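Local coordinates for Rab3 interacting molecule variant 2 (Drosophila melanogaster, PDB 4TS6), which probably acts at the presynaptic active zone, where Rab3-interacting molecules help to organise synaptic vesicle release, and is represented here by its C2A domain, at residues 13-18 against 124-129; 22-27 against 80-85; 30-35 against 71-76; 45-50 against 97-102; 93-98 against 112-117. All coordinates share one frame; numbering follows the deposited sequence. Where two conformers were deposited one is given.

Contact 1: residues 13-18 against 124-129; sequences QLKLGY and DEAEWY
Residues 13-18 and 124-129 are antiparallel neighbours at one margin of the C2 beta sandwich. On the outward side, Gln13 carries the contact. With CG anti to its backbone N (chi1 -179°) and the chain extended beyond, it lies across one face of the Trp128 indole. Its CB sits 3.6 Å from the centroid of the Trp128 six-membered ring, almost on the ring normal, a CH-pi contact. Farther out the amide stacks on the ring, the planes 28° apart. Glutamine suits this place because methylenes and flat amide can both lie on an aromatic surface. Lys15 sets CG beside its backbone N, 3.8 Å from Ala126 CB, and the bend at chi3 (68°) carries the chain end toward Asp124, where NZ makes only a long salt bridge of 3.9 Å to Asp124 OD2. Inward, Leu14 crosses Tyr129 at about a right angle, CD1 to CD1 4.0 Å. The Tyr129 hydroxyl bonds to His120 and to a water, and the same water donates to Leu14 O. Paired backbone bonds join Leu14 and Glu127, and Asp124 N reaches Leu16 O at 2.7 Å. The contact thus rests mainly on backbone bonds and ring stacking; its long ion pair probably adds little.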
# COMPACT_ATOMS: atom_id res chain seq x y z
N GLN A 13 3.89 -0.49 7.08
CA GLN A 13 4.26 -1.88 7.39
C GLN A 13 3.48 -2.80 6.46
O GLN A 13 2.25 -2.79 6.47
CB GLN A 13 3.94 -2.23 8.84
CG GLN A 13 4.34 -3.66 9.24
CD GLN A 13 4.11 -3.93 10.71
OE1 GLN A 13 3.09 -3.56 11.27
NE2 GLN A 13 5.08 -4.57 11.34
N LEU A 14 4.20 -3.57 5.65
CA LEU A 14 3.58 -4.40 4.61
C LEU A 14 4.07 -5.83 4.75
O LEU A 14 5.21 -6.04 5.13
CB LEU A 14 4.05 -3.94 3.22
CG LEU A 14 3.61 -2.65 2.58
CD1 LEU A 14 4.34 -2.47 1.26
CD2 LEU A 14 2.13 -2.68 2.34
N LYS A 15 3.21 -6.80 4.41
CA LYS A 15 3.64 -8.19 4.25
C LYS A 15 3.36 -8.60 2.81
O LYS A 15 2.28 -8.35 2.30
CB LYS A 15 2.87 -9.13 5.19
CG LYS A 15 3.03 -8.80 6.66
CD LYS A 15 2.00 -9.53 7.51
CE LYS A 15 2.23 -11.03 7.53
NZ LYS A 15 1.11 -11.78 8.19
N LEU A 16 4.35 -9.20 2.16
CA LEU A 16 4.17 -9.67 0.79
C LEU A 16 4.48 -11.15 0.74
O LEU A 16 5.56 -11.57 1.15
CB LEU A 16 5.11 -8.93 -0.17
CG LEU A 16 4.94 -7.42 -0.31
CD1 LEU A 16 5.80 -6.94 -1.46
CD2 LEU A 16 3.49 -7.06 -0.55
N GLY A 17 3.52 -11.94 0.25
CA GLY A 17 3.72 -13.38 0.09
C GLY A 17 3.40 -13.79 -1.33
O GLY A 17 2.62 -13.12 -2.01
N TYR A 18 4.01 -14.87 -1.80
CA TYR A 18 3.59 -15.44 -3.07
C TYR A 18 3.30 -16.91 -2.89
O TYR A 18 4.15 -17.65 -2.41
CB TYR A 18 4.64 -15.24 -4.18
CG TYR A 18 4.21 -15.97 -5.43
CD1 TYR A 18 3.23 -15.45 -6.26
CD2 TYR A 18 4.76 -17.20 -5.75
CE1 TYR A 18 2.81 -16.13 -7.39
CE2 TYR A 18 4.35 -17.89 -6.87
CZ TYR A 18 3.37 -17.35 -7.68
OH TYR A 18 2.96 -18.04 -8.80
N ASP A 124 6.06 -13.29 3.20
CA ASP A 124 5.03 -12.85 4.15
C ASP A 124 5.58 -12.33 5.48
O ASP A 124 4.87 -12.28 6.47
CB ASP A 124 3.97 -13.94 4.38
CG ASP A 124 2.55 -13.40 4.21
OD1 ASP A 124 2.36 -12.50 3.36
OD2 ASP A 124 1.63 -13.86 4.91
N GLU A 125 6.85 -11.94 5.48
CA GLU A 125 7.46 -11.29 6.63
C GLU A 125 6.93 -9.86 6.64
O GLU A 125 6.88 -9.23 5.59
CB GLU A 125 8.99 -11.30 6.48
CG GLU A 125 9.80 -10.79 7.68
CD GLU A 125 11.31 -11.05 7.55
OE1 GLU A 125 11.83 -11.08 6.41
OE2 GLU A 125 11.98 -11.23 8.59
N ALA A 126 6.53 -9.36 7.81
CA ALA A 126 6.19 -7.95 7.95
C ALA A 126 7.47 -7.13 7.83
O ALA A 126 8.47 -7.44 8.46
CB ALA A 126 5.52 -7.69 9.27
N GLU A 127 7.44 -6.09 7.00
CA GLU A 127 8.60 -5.23 6.82
C GLU A 127 8.16 -3.77 6.83
O GLU A 127 7.02 -3.48 6.52
CB GLU A 127 9.28 -5.53 5.48
CG GLU A 127 9.88 -6.93 5.38
CD GLU A 127 10.67 -7.11 4.10
OE1 GLU A 127 10.78 -6.13 3.32
OE2 GLU A 127 11.19 -8.23 3.87
N TRP A 128 9.06 -2.86 7.18
CA TRP A 128 8.74 -1.44 7.20
C TRP A 128 9.39 -0.69 6.04
O TRP A 128 10.57 -0.87 5.76
CB TRP A 128 9.17 -0.81 8.51
CG TRP A 128 8.36 -1.25 9.68
CD1 TRP A 128 8.61 -2.32 10.51
CD2 TRP A 128 7.19 -0.61 10.19
NE1 TRP A 128 7.65 -2.39 11.48
CE2 TRP A 128 6.77 -1.34 11.32
CE3 TRP A 128 6.44 0.51 9.80
CZ2 TRP A 128 5.63 -1.00 12.06
CZ3 TRP A 128 5.31 0.85 10.54
CH2 TRP A 128 4.92 0.10 11.65
N TYR A 129 8.60 0.16 5.38
CA TYR A 129 9.10 0.91 4.24
C TYR A 129 8.87 2.39 4.43
O TYR A 129 7.77 2.83 4.78
CB TYR A 129 8.36 0.46 2.98
CG TYR A 129 8.58 -0.99 2.64
CD1 TYR A 129 7.79 -1.98 3.19
CD2 TYR A 129 9.59 -1.37 1.77
CE1 TYR A 129 7.99 -3.32 2.88
CE2 TYR A 129 9.80 -2.69 1.45
CZ TYR A 129 9.00 -3.66 2.00
OH TYR A 129 9.22 -4.98 1.68
O HOH W 1 7.25 -6.83 2.75
O HOH W 2 0.58 -10.86 3.00

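Contact 2: residues 22-27 against 80-85; sequences TLQLIV and VYSGLR
Leu25 and Tyr81 form the apolar centre, side by side on the inner face of a C2 beta sandwich, with Leu25 CB 4.1 Å from Tyr81 CB. Leu84 closes the group from the end of the turn, and Val27 brings CG2 to the edge of the Tyr81 ring. Branched aliphatic chains and a broad ring suit this buried layer, which faces Leu52 and Leu94 of the other sheet. The hydroxyl of this buried tyrosine is satisfied by Ser60 O. Leu25 and Tyr81 are an antiparallel hydrogen-bonded pair: Leu25 N gives to Tyr81 O at 2.9 Å, and Tyr81 N returns a nearly straight bond of 2.9 Å to Leu25 O.

On the outer face Gln24 runs extended from a CG beside its backbone N (chi1 -69°), crossing Val80 obliquely so that Gln24 CD lies 3.5 Å from Val80 CG1. Its OE1 accepts from Thr22 OG1 at 2.9 Å. An alanine at Gln24 would lose both the methylenes and amide that rest on Val80 and the acceptor for Thr22, and would probably loosen the start of the strand. Here Leu23 and Gln24 both face Asp19 in a G1 beta bulge. At the polar margin the chain turns through Gly83, whose positive phi favours glycine. A water accepts from Gly83 N and donates to Thr22 O, and Leu84 N bonds to Leu23 O at 3.0 Å from above the carbonyl plane.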
# COMPACT_ATOMS: atom_id res chain seq x y z
N THR A 22 -1.55 -21.49 -5.72
CA THR A 22 -2.76 -20.82 -6.18
C THR A 22 -2.46 -19.72 -7.20
O THR A 22 -3.38 -19.05 -7.68
CB THR A 22 -3.53 -20.19 -5.02
OG1 THR A 22 -2.68 -19.25 -4.35
CG2 THR A 22 -3.99 -21.25 -4.04
N LEU A 23 -1.18 -19.53 -7.50
CA LEU A 23 -0.71 -18.47 -8.41
C LEU A 23 -1.16 -17.09 -7.95
O LEU A 23 -1.67 -16.29 -8.75
CB LEU A 23 -1.18 -18.70 -9.84
CG LEU A 23 -0.91 -20.08 -10.45
CD1 LEU A 23 -1.51 -20.16 -11.86
CD2 LEU A 23 0.58 -20.42 -10.44
N GLN A 24 -0.95 -16.79 -6.67
CA GLN A 24 -1.44 -15.54 -6.11
C GLN A 24 -0.33 -14.77 -5.43
O GLN A 24 0.48 -15.34 -4.70
CB GLN A 24 -2.55 -15.81 -5.09
CG GLN A 24 -3.83 -16.34 -5.74
CD GLN A 24 -4.88 -16.72 -4.71
OE1 GLN A 24 -4.55 -17.19 -3.62
NE2 GLN A 24 -6.14 -16.52 -5.05
N LEU A 25 -0.29 -13.47 -5.70
CA LEU A 25 0.55 -12.56 -4.93
C LEU A 25 -0.33 -12.08 -3.79
O LEU A 25 -1.44 -11.61 -4.04
CB LEU A 25 0.98 -11.37 -5.80
CG LEU A 25 1.73 -10.26 -5.05
CD1 LEU A 25 3.05 -10.81 -4.55
CD2 LEU A 25 1.97 -9.05 -5.96
N ILE A 26 0.13 -12.20 -2.56
CA ILE A 26 -0.69 -11.79 -1.41
C ILE A 26 -0.06 -10.57 -0.72
O ILE A 26 1.12 -10.59 -0.36
CB ILE A 26 -0.86 -12.95 -0.40
CG1 ILE A 26 -1.50 -14.16 -1.10
CG2 ILE A 26 -1.71 -12.51 0.78
CD1 ILE A 26 -1.30 -15.47 -0.36
N VAL A 27 -0.85 -9.51 -0.57
CA VAL A 27 -0.36 -8.23 -0.08
C VAL A 27 -1.16 -7.83 1.15
O VAL A 27 -2.39 -7.70 1.08
CB VAL A 27 -0.53 -7.13 -1.16
CG1 VAL A 27 0.01 -5.79 -0.67
CG2 VAL A 27 0.18 -7.53 -2.43
N VAL A 80 -5.42 -9.75 -2.77
CA VAL A 80 -4.87 -10.87 -3.53
C VAL A 80 -4.85 -10.54 -5.02
O VAL A 80 -5.83 -10.00 -5.54
CB VAL A 80 -5.70 -12.16 -3.29
CG1 VAL A 80 -5.19 -13.29 -4.16
CG2 VAL A 80 -5.62 -12.56 -1.83
N TYR A 81 -3.73 -10.83 -5.68
CA TYR A 81 -3.63 -10.69 -7.13
C TYR A 81 -3.45 -12.08 -7.71
O TYR A 81 -2.50 -12.76 -7.36
CB TYR A 81 -2.43 -9.84 -7.51
CG TYR A 81 -2.62 -8.37 -7.20
CD1 TYR A 81 -3.38 -7.57 -8.05
CD2 TYR A 81 -2.04 -7.79 -6.08
CE1 TYR A 81 -3.56 -6.21 -7.78
CE2 TYR A 81 -2.22 -6.42 -5.81
CZ TYR A 81 -2.99 -5.65 -6.66
OH TYR A 81 -3.18 -4.30 -6.42
N SER A 82 -4.35 -12.49 -8.60
CA SER A 82 -4.39 -13.87 -9.09
C SER A 82 -3.81 -14.04 -10.49
O SER A 82 -3.52 -13.07 -11.19
CB SER A 82 -5.84 -14.36 -9.07
OG SER A 82 -6.40 -14.20 -7.78
N GLY A 83 -3.63 -15.30 -10.90
CA GLY A 83 -3.17 -15.59 -12.26
C GLY A 83 -1.72 -15.23 -12.52
O GLY A 83 -1.37 -14.83 -13.64
N LEU A 84 -0.86 -15.42 -11.52
CA LEU A 84 0.55 -15.01 -11.63
C LEU A 84 1.53 -16.13 -11.29
O LEU A 84 1.47 -16.69 -10.20
CB LEU A 84 0.80 -13.83 -10.68
CG LEU A 84 0.04 -12.55 -11.03
CD1 LEU A 84 0.03 -11.55 -9.88
CD2 LEU A 84 0.65 -11.92 -12.28
N ARG A 85 2.44 -16.46 -12.20
CA ARG A 85 3.58 -17.30 -11.83
C ARG A 85 4.57 -16.38 -11.14
O ARG A 85 4.54 -15.17 -11.35
CB ARG A 85 4.27 -17.92 -13.06
CG ARG A 85 3.38 -18.84 -13.89
CD ARG A 85 4.07 -19.23 -15.19
NE ARG A 85 4.40 -18.05 -15.98
CZ ARG A 85 5.09 -18.07 -17.12
NH1 ARG A 85 5.51 -19.22 -17.62
NH2 ARG A 85 5.34 -16.93 -17.76
O HOH W 3 -4.69 -17.64 -9.58

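Contact 3: residues 30-35 against 71-76; sequences VCATGL and CEPRWG
Val30, Leu35 and Cys31 lose the most surface where residues 30-35 pair antiparallel with 71-76 at one end of a C2 beta sandwich. Val30 works through its carbonyl: Val30 O takes two bonds, from Trp75 N at 2.9 Å and from Gly76 N at 3.0 Å, the latter on a lone pair. Gly76 suits this bend because its phi is positive. Cys31, small enough for a tight pair with Arg74, turns CB over one face of that guanidinium, and its SG takes the crowded position between N and carbonyl carbon (chi1 72°). Leu35 meets Pro73 tip to tip, Leu35 CD1 lying 3.7 Å from Pro73 CD. After Cys31 in the strand, Ala32 puts CB against Pro73 CG and, at 3.9 Å, Trp75 CH2. An alanine at Trp75 would remove the indole that reaches Ala32, takes Pro73 CB on one face and touches Pro46 of the other sheet, and would probably weaken packing between the sheets. Ala32 N bonds to Pro73 O at 2.9 Å, nearly along the C=O axis.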
# COMPACT_ATOMS: atom_id res chain seq x y z
N VAL A 30 -0.56 -3.65 6.91
CA VAL A 30 -0.83 -3.80 8.33
C VAL A 30 -1.23 -2.45 8.91
O VAL A 30 -2.35 -2.29 9.40
CB VAL A 30 0.38 -4.35 9.06
CG1 VAL A 30 0.08 -4.55 10.54
CG2 VAL A 30 0.81 -5.65 8.42
N CYS A 31 -0.31 -1.50 8.82
CA CYS A 31 -0.53 -0.18 9.41
C CYS A 31 0.49 0.78 8.84
O CYS A 31 1.36 0.39 8.06
CB CYS A 31 -0.34 -0.25 10.93
SG CYS A 31 1.38 -0.46 11.45
N ALA A 32 0.37 2.04 9.25
CA ALA A 32 1.36 3.06 8.93
C ALA A 32 1.58 3.83 10.20
O ALA A 32 0.70 3.84 11.06
CB ALA A 32 0.85 3.99 7.83
N THR A 33 2.73 4.47 10.33
CA THR A 33 3.05 5.18 11.56
C THR A 33 3.84 6.44 11.24
O THR A 33 4.49 6.51 10.20
CB THR A 33 3.86 4.27 12.52
OG1 THR A 33 3.87 4.83 13.84
CG2 THR A 33 5.30 4.11 12.06
N GLY A 34 3.78 7.44 12.12
CA GLY A 34 4.62 8.62 11.99
C GLY A 34 4.20 9.60 10.90
O GLY A 34 4.99 10.44 10.47
N LEU A 35 2.96 9.50 10.45
CA LEU A 35 2.47 10.45 9.46
C LEU A 35 2.41 11.85 10.04
O LEU A 35 2.21 12.03 11.25
CB LEU A 35 1.09 10.03 8.95
CG LEU A 35 0.98 8.58 8.49
CD1 LEU A 35 -0.42 8.33 7.97
CD2 LEU A 35 2.03 8.24 7.44
N CYS A 71 -2.62 9.68 12.96
CA CYS A 71 -1.33 9.62 12.27
C CYS A 71 -0.75 8.21 12.32
O CYS A 71 0.36 7.96 11.85
CB CYS A 71 -0.34 10.59 12.90
SG CYS A 71 -0.95 12.26 12.98
N GLU A 72 -1.51 7.29 12.91
CA GLU A 72 -1.09 5.89 13.05
C GLU A 72 -2.20 4.95 12.60
O GLU A 72 -2.71 4.17 13.40
CB GLU A 72 -0.74 5.60 14.52
CG GLU A 72 0.03 6.72 15.21
CD GLU A 72 1.52 6.67 14.92
OE1 GLU A 72 2.03 5.55 14.69
OE2 GLU A 72 2.18 7.73 14.92
N PRO A 73 -2.57 5.01 11.31
CA PRO A 73 -3.69 4.17 10.85
C PRO A 73 -3.36 2.68 10.89
O PRO A 73 -2.25 2.29 10.52
CB PRO A 73 -3.88 4.60 9.39
CG PRO A 73 -2.48 5.06 8.96
CD PRO A 73 -1.94 5.75 10.20
N ARG A 74 -4.31 1.85 11.32
CA ARG A 74 -4.15 0.40 11.20
C ARG A 74 -5.28 -0.16 10.34
O ARG A 74 -6.46 0.13 10.58
CB ARG A 74 -4.16 -0.26 12.59
CG ARG A 74 -3.15 0.33 13.56
CD ARG A 74 -3.07 -0.44 14.88
NE ARG A 74 -2.69 -1.83 14.68
CZ ARG A 74 -1.44 -2.26 14.62
NH1 ARG A 74 -0.43 -1.41 14.76
NH2 ARG A 74 -1.18 -3.55 14.42
N TRP A 75 -4.93 -0.95 9.34
CA TRP A 75 -5.95 -1.53 8.45
C TRP A 75 -6.07 -3.05 8.61
O TRP A 75 -7.18 -3.59 8.61
CB TRP A 75 -5.67 -1.18 6.99
CG TRP A 75 -5.57 0.30 6.70
CD1 TRP A 75 -6.59 1.20 6.57
CD2 TRP A 75 -4.35 1.04 6.49
NE1 TRP A 75 -6.08 2.46 6.31
CE2 TRP A 75 -4.71 2.38 6.24
CE3 TRP A 75 -3.00 0.69 6.49
CZ2 TRP A 75 -3.76 3.38 6.00
CZ3 TRP A 75 -2.05 1.68 6.24
CH2 TRP A 75 -2.43 3.00 6.00
N GLY A 76 -4.93 -3.73 8.76
CA GLY A 76 -4.90 -5.18 8.77
C GLY A 76 -5.58 -5.78 7.55
O GLY A 76 -6.28 -6.79 7.65

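Contact 4: residues 45-50 against 97-102; sequences NPYAKV and TLWDYV
Thr97 opens this antiparallel pairing in the C2 beta sandwich, exchanging backbone bonds with Lys49, both 2.8 Å from N to O. Leu98 faces the interior, its CD1 3.8 Å from Ala48 CB; the small alanine suits this closely spaced non-hydrogen-bonded pair. Trp99, on the outer face, sets CB over the Tyr47 ring, 3.7 Å from its centroid. The two rings, 21° apart in plane, barely overlap. Tyr47 gets there by placing CG in the crowded position between its N and carbonyl carbon (chi1 63°). Lys49 bends so that its NZ stands over the Trp99 five-membered ring, 4.8 Å from its centroid, a cation-pi contact. Asp100 receives Asn45 N on OD1 at 2.7 Å, nearly straight, while its OD2 pairs with Arg38. Tyr101 finishes the run: its N gives to Asn45 O, and Asn45 ND2 answers to Tyr101 O, while Asn45 OD1 accepts from Thr69 N. Strand 46-53 is flanked by 62-63, strand 93-100 by 108-116; across the sandwich Leu98 meets Ala32, and Pro46 meets Trp75.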
# COMPACT_ATOMS: atom_id res chain seq x y z
N ASN A 45 -6.90 11.43 7.62
CA ASN A 45 -7.84 10.33 7.48
C ASN A 45 -7.31 9.44 6.38
O ASN A 45 -7.79 9.50 5.24
CB ASN A 45 -9.23 10.82 7.10
CG ASN A 45 -9.75 11.87 8.05
OD1 ASN A 45 -9.93 11.61 9.24
ND2 ASN A 45 -10.03 13.07 7.53
N PRO A 46 -6.31 8.62 6.72
CA PRO A 46 -5.51 7.85 5.76
C PRO A 46 -6.19 6.60 5.19
O PRO A 46 -6.85 5.86 5.92
CB PRO A 46 -4.28 7.42 6.60
CG PRO A 46 -4.37 8.17 7.91
CD PRO A 46 -5.83 8.45 8.10
N TYR A 47 -6.02 6.38 3.89
CA TYR A 47 -6.34 5.11 3.24
C TYR A 47 -5.27 4.87 2.23
O TYR A 47 -4.52 5.79 1.88
CB TYR A 47 -7.70 5.12 2.53
CG TYR A 47 -7.82 6.12 1.39
CD1 TYR A 47 -8.15 7.45 1.63
CD2 TYR A 47 -7.60 5.72 0.08
CE1 TYR A 47 -8.28 8.36 0.57
CE2 TYR A 47 -7.71 6.62 -0.98
CZ TYR A 47 -8.05 7.93 -0.73
OH TYR A 47 -8.17 8.82 -1.80
N ALA A 48 -5.18 3.63 1.74
CA ALA A 48 -4.13 3.31 0.80
C ALA A 48 -4.72 2.77 -0.47
O ALA A 48 -5.78 2.13 -0.46
CB ALA A 48 -3.15 2.32 1.41
N LYS A 49 -4.05 3.04 -1.58
CA LYS A 49 -4.43 2.44 -2.84
C LYS A 49 -3.27 1.58 -3.28
O LYS A 49 -2.11 1.95 -3.07
CB LYS A 49 -4.71 3.54 -3.88
CG LYS A 49 -6.13 3.54 -4.41
CD LYS A 49 -6.72 4.93 -4.55
CE LYS A 49 -6.16 5.71 -5.72
NZ LYS A 49 -6.99 6.93 -6.02
N VAL A 50 -3.55 0.44 -3.89
CA VAL A 50 -2.47 -0.44 -4.34
C VAL A 50 -2.73 -0.79 -5.80
O VAL A 50 -3.87 -1.08 -6.17
CB VAL A 50 -2.46 -1.75 -3.55
CG1 VAL A 50 -1.27 -2.63 -3.95
CG2 VAL A 50 -2.44 -1.47 -2.06
N THR A 97 0.11 3.62 -2.45
CA THR A 97 0.09 5.06 -2.23
C THR A 97 -0.85 5.39 -1.08
O THR A 97 -1.97 4.90 -1.04
CB THR A 97 -0.38 5.80 -3.49
OG1 THR A 97 0.42 5.39 -4.61
CG2 THR A 97 -0.25 7.28 -3.30
N LEU A 98 -0.37 6.21 -0.15
CA LEU A 98 -1.21 6.69 0.96
C LEU A 98 -1.83 8.04 0.61
O LEU A 98 -1.14 8.93 0.10
CB LEU A 98 -0.41 6.83 2.25
CG LEU A 98 -0.50 5.68 3.24
CD1 LEU A 98 -0.16 4.40 2.55
CD2 LEU A 98 0.43 5.88 4.43
N TRP A 99 -3.10 8.19 0.97
CA TRP A 99 -3.89 9.36 0.66
C TRP A 99 -4.61 9.83 1.90
O TRP A 99 -4.95 9.01 2.76
CB TRP A 99 -4.92 8.99 -0.38
CG TRP A 99 -4.30 8.55 -1.68
CD1 TRP A 99 -3.98 7.28 -2.07
CD2 TRP A 99 -3.90 9.41 -2.75
NE1 TRP A 99 -3.42 7.30 -3.32
CE2 TRP A 99 -3.35 8.61 -3.76
CE3 TRP A 99 -3.97 10.80 -2.95
CZ2 TRP A 99 -2.87 9.13 -4.96
CZ3 TRP A 99 -3.48 11.32 -4.14
CH2 TRP A 99 -2.94 10.49 -5.13
N ASP A 100 -4.86 11.13 2.00
CA ASP A 100 -5.53 11.71 3.16
C ASP A 100 -6.92 12.02 2.67
O ASP A 100 -7.09 12.84 1.77
CB ASP A 100 -4.80 12.99 3.59
CG ASP A 100 -5.40 13.62 4.83
OD1 ASP A 100 -6.27 13.00 5.48
OD2 ASP A 100 -5.01 14.76 5.17
N TYR A 101 -7.91 11.31 3.19
CA TYR A 101 -9.29 11.55 2.75
C TYR A 101 -9.79 12.92 3.20
O TYR A 101 -9.84 13.22 4.41
CB TYR A 101 -10.20 10.43 3.25
CG TYR A 101 -11.67 10.71 3.06
CD1 TYR A 101 -12.26 10.65 1.81
CD2 TYR A 101 -12.47 11.02 4.15
CE1 TYR A 101 -13.62 10.91 1.64
CE2 TYR A 101 -13.82 11.27 3.99
CZ TYR A 101 -14.39 11.21 2.74
OH TYR A 101 -15.73 11.46 2.59
N VAL A 102 -10.14 13.75 2.22
CA VAL A 102 -10.68 15.07 2.45
C VAL A 102 -12.15 15.04 2.02
O VAL A 102 -12.44 14.74 0.87
CB VAL A 102 -9.91 16.14 1.65
CG1 VAL A 102 -10.54 17.52 1.86
CG2 VAL A 102 -8.42 16.14 2.07

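Contact 5: residues 93-98 against 112-117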
# COMPACT_ATOMS: atom_id res chain seq x y z
N LEU A 93 5.71 -3.82 -10.76
CA LEU A 93 5.95 -3.02 -9.55
C LEU A 93 4.69 -3.04 -8.71
O LEU A 93 3.60 -2.90 -9.24
CB LEU A 93 6.27 -1.57 -9.92
CG LEU A 93 7.52 -1.31 -10.74
CD1 LEU A 93 7.67 0.18 -11.01
CD2 LEU A 93 8.74 -1.83 -10.02
N LEU A 94 4.84 -3.21 -7.40
CA LEU A 94 3.69 -3.00 -6.52
C LEU A 94 3.76 -1.56 -6.04
O LEU A 94 4.73 -1.16 -5.40
CB LEU A 94 3.74 -3.95 -5.32
CG LEU A 94 2.45 -3.99 -4.48
CD1 LEU A 94 1.39 -4.73 -5.25
CD2 LEU A 94 2.70 -4.65 -3.13
N GLU A 95 2.74 -0.77 -6.35
CA GLU A 95 2.75 0.66 -6.04
C GLU A 95 1.68 0.88 -4.98
O GLU A 95 0.49 0.71 -5.25
CB GLU A 95 2.42 1.49 -7.29
CG GLU A 95 2.55 3.01 -7.11
CD GLU A 95 1.83 3.80 -8.21
OE1 GLU A 95 2.52 4.47 -9.03
OE2 GLU A 95 0.58 3.75 -8.24
N VAL A 96 2.12 1.23 -3.77
CA VAL A 96 1.20 1.47 -2.66
C VAL A 96 1.26 2.96 -2.36
O VAL A 96 2.32 3.50 -2.05
CB VAL A 96 1.61 0.69 -1.39
CG1 VAL A 96 0.60 0.96 -0.26
CG2 VAL A 96 1.74 -0.82 -1.68
N THR A 97 0.11 3.62 -2.45
CA THR A 97 0.09 5.06 -2.23
C THR A 97 -0.85 5.39 -1.08
O THR A 97 -1.97 4.90 -1.04
CB THR A 97 -0.38 5.80 -3.49
OG1 THR A 97 0.42 5.39 -4.61
CG2 THR A 97 -0.25 7.28 -3.30
N LEU A 98 -0.37 6.21 -0.15
CA LEU A 98 -1.21 6.69 0.96
C LEU A 98 -1.83 8.04 0.61
O LEU A 98 -1.14 8.93 0.10
CB LEU A 98 -0.41 6.83 2.25
CG LEU A 98 -0.50 5.68 3.24
CD1 LEU A 98 -0.16 4.40 2.55
CD2 LEU A 98 0.43 5.88 4.43
N GLU A 112 4.30 7.24 -0.84
CA GLU A 112 4.16 6.02 -1.61
C GLU A 112 5.30 5.08 -1.26
O GLU A 112 6.36 5.51 -0.80
CB GLU A 112 4.19 6.32 -3.12
CG GLU A 112 5.56 6.84 -3.58
CD GLU A 112 5.69 6.92 -5.09
OE1 GLU A 112 6.84 7.03 -5.58
OE2 GLU A 112 4.65 6.89 -5.78
N VAL A 113 5.05 3.79 -1.47
CA VAL A 113 6.08 2.77 -1.36
C VAL A 113 5.95 1.98 -2.64
O VAL A 113 4.85 1.53 -2.99
CB VAL A 113 5.84 1.85 -0.14
CG1 VAL A 113 6.76 0.63 -0.19
CG2 VAL A 113 6.08 2.62 1.16
N VAL A 114 7.04 1.88 -3.38
CA VAL A 114 7.01 1.15 -4.63
C VAL A 114 7.96 -0.02 -4.54
O VAL A 114 9.15 0.15 -4.23
CB VAL A 114 7.38 2.04 -5.83
CG1 VAL A 114 7.31 1.25 -7.12
CG2 VAL A 114 6.43 3.21 -5.91
N ILE A 115 7.45 -1.22 -4.77
CA ILE A 115 8.28 -2.41 -4.62
C ILE A 115 8.61 -3.05 -5.96
O ILE A 115 7.72 -3.32 -6.75
CB ILE A 115 7.64 -3.41 -3.64
CG1 ILE A 115 7.66 -2.80 -2.22
CG2 ILE A 115 8.40 -4.73 -3.66
CD1 ILE A 115 6.85 -3.55 -1.20
N ASP A 116 9.91 -3.24 -6.21
CA ASP A 116 10.38 -3.94 -7.41
C ASP A 116 10.31 -5.45 -7.12
O ASP A 116 11.21 -6.01 -6.50
CB ASP A 116 11.82 -3.51 -7.75
CG ASP A 116 12.22 -3.84 -9.19
OD1 ASP A 116 11.64 -4.76 -9.80
OD2 ASP A 116 13.15 -3.17 -9.71
N LEU A 117 9.25 -6.09 -7.57
CA LEU A 117 8.96 -7.46 -7.13
C LEU A 117 10.00 -8.46 -7.58
O LEU A 117 10.16 -9.51 -6.98
CB LEU A 117 7.57 -7.89 -7.59
CG LEU A 117 6.45 -7.06 -6.99
CD1 LEU A 117 5.16 -7.28 -7.73
CD2 LEU A 117 6.30 -7.44 -5.53
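Strands 93-100 and 108-116 form a beta hairpin of the C2 sandwich, and Leu93 wraps its end of the contact. Its CB lies 3.9 Å from Ile115 O, with Val114 CG1 a little farther. CG stands beside the backbone N (chi1 -62°), and the two methyls part: Leu93 CD1 meets Val114 CG1 at 4.1 Å, whereas Leu93 CD2 settles over the neighbouring backbone, 3.7 Å from both Ile115 O and Asp116 CA. A leucine can thus touch side chain and main chain at once. On the same face Glu95 lies alongside Val114, its CG 4.1 Å from Val114 CG2, so that methylenes pack while the carboxylate reaches Arg56. Inward, Leu94 approaches Ile115 and Leu117, and Val96 sits by Val113; such apolar residues suit a surface pressed against Leu14, Leu16 and Leu29 of the opposing sheet. The backbone supplies four bonds, Leu94 with Ile115 and Val96 with Val113, among them Val113 N to Val96 O at 2.8 Å. Glu95 OE1 and Glu112 OE2, 4.6 Å apart, would probably repel, and Arg56 probably eases the strain, so cohesion here comes from backbone ladder and apolar packing rather than charge.

Contacts 1, 2 and 3 belong to one sheet of the sandwich, contacts 4 and 5 to the other. Contacts 2 and 3 join the same two strands, 24-33 and 74-81, near opposite ends, their centres about 24 Å apart; contacts 4 and 5 flank strand 93-100 and share Thr97 and Leu98. Contact 4 is the most buried, no touching residue being fully exposed; the others each include some. The sheets meet where Leu16 of contact 1 packs on Leu94 and Ile115 of contact 5, and where Ala32 of contact 3 touches Leu98. Inner faces are accordingly aliphatic and aromatic, while outer faces differ: amide stacking in contact 1, cation-pi in contact 4, neighbouring carboxylates in contact 5.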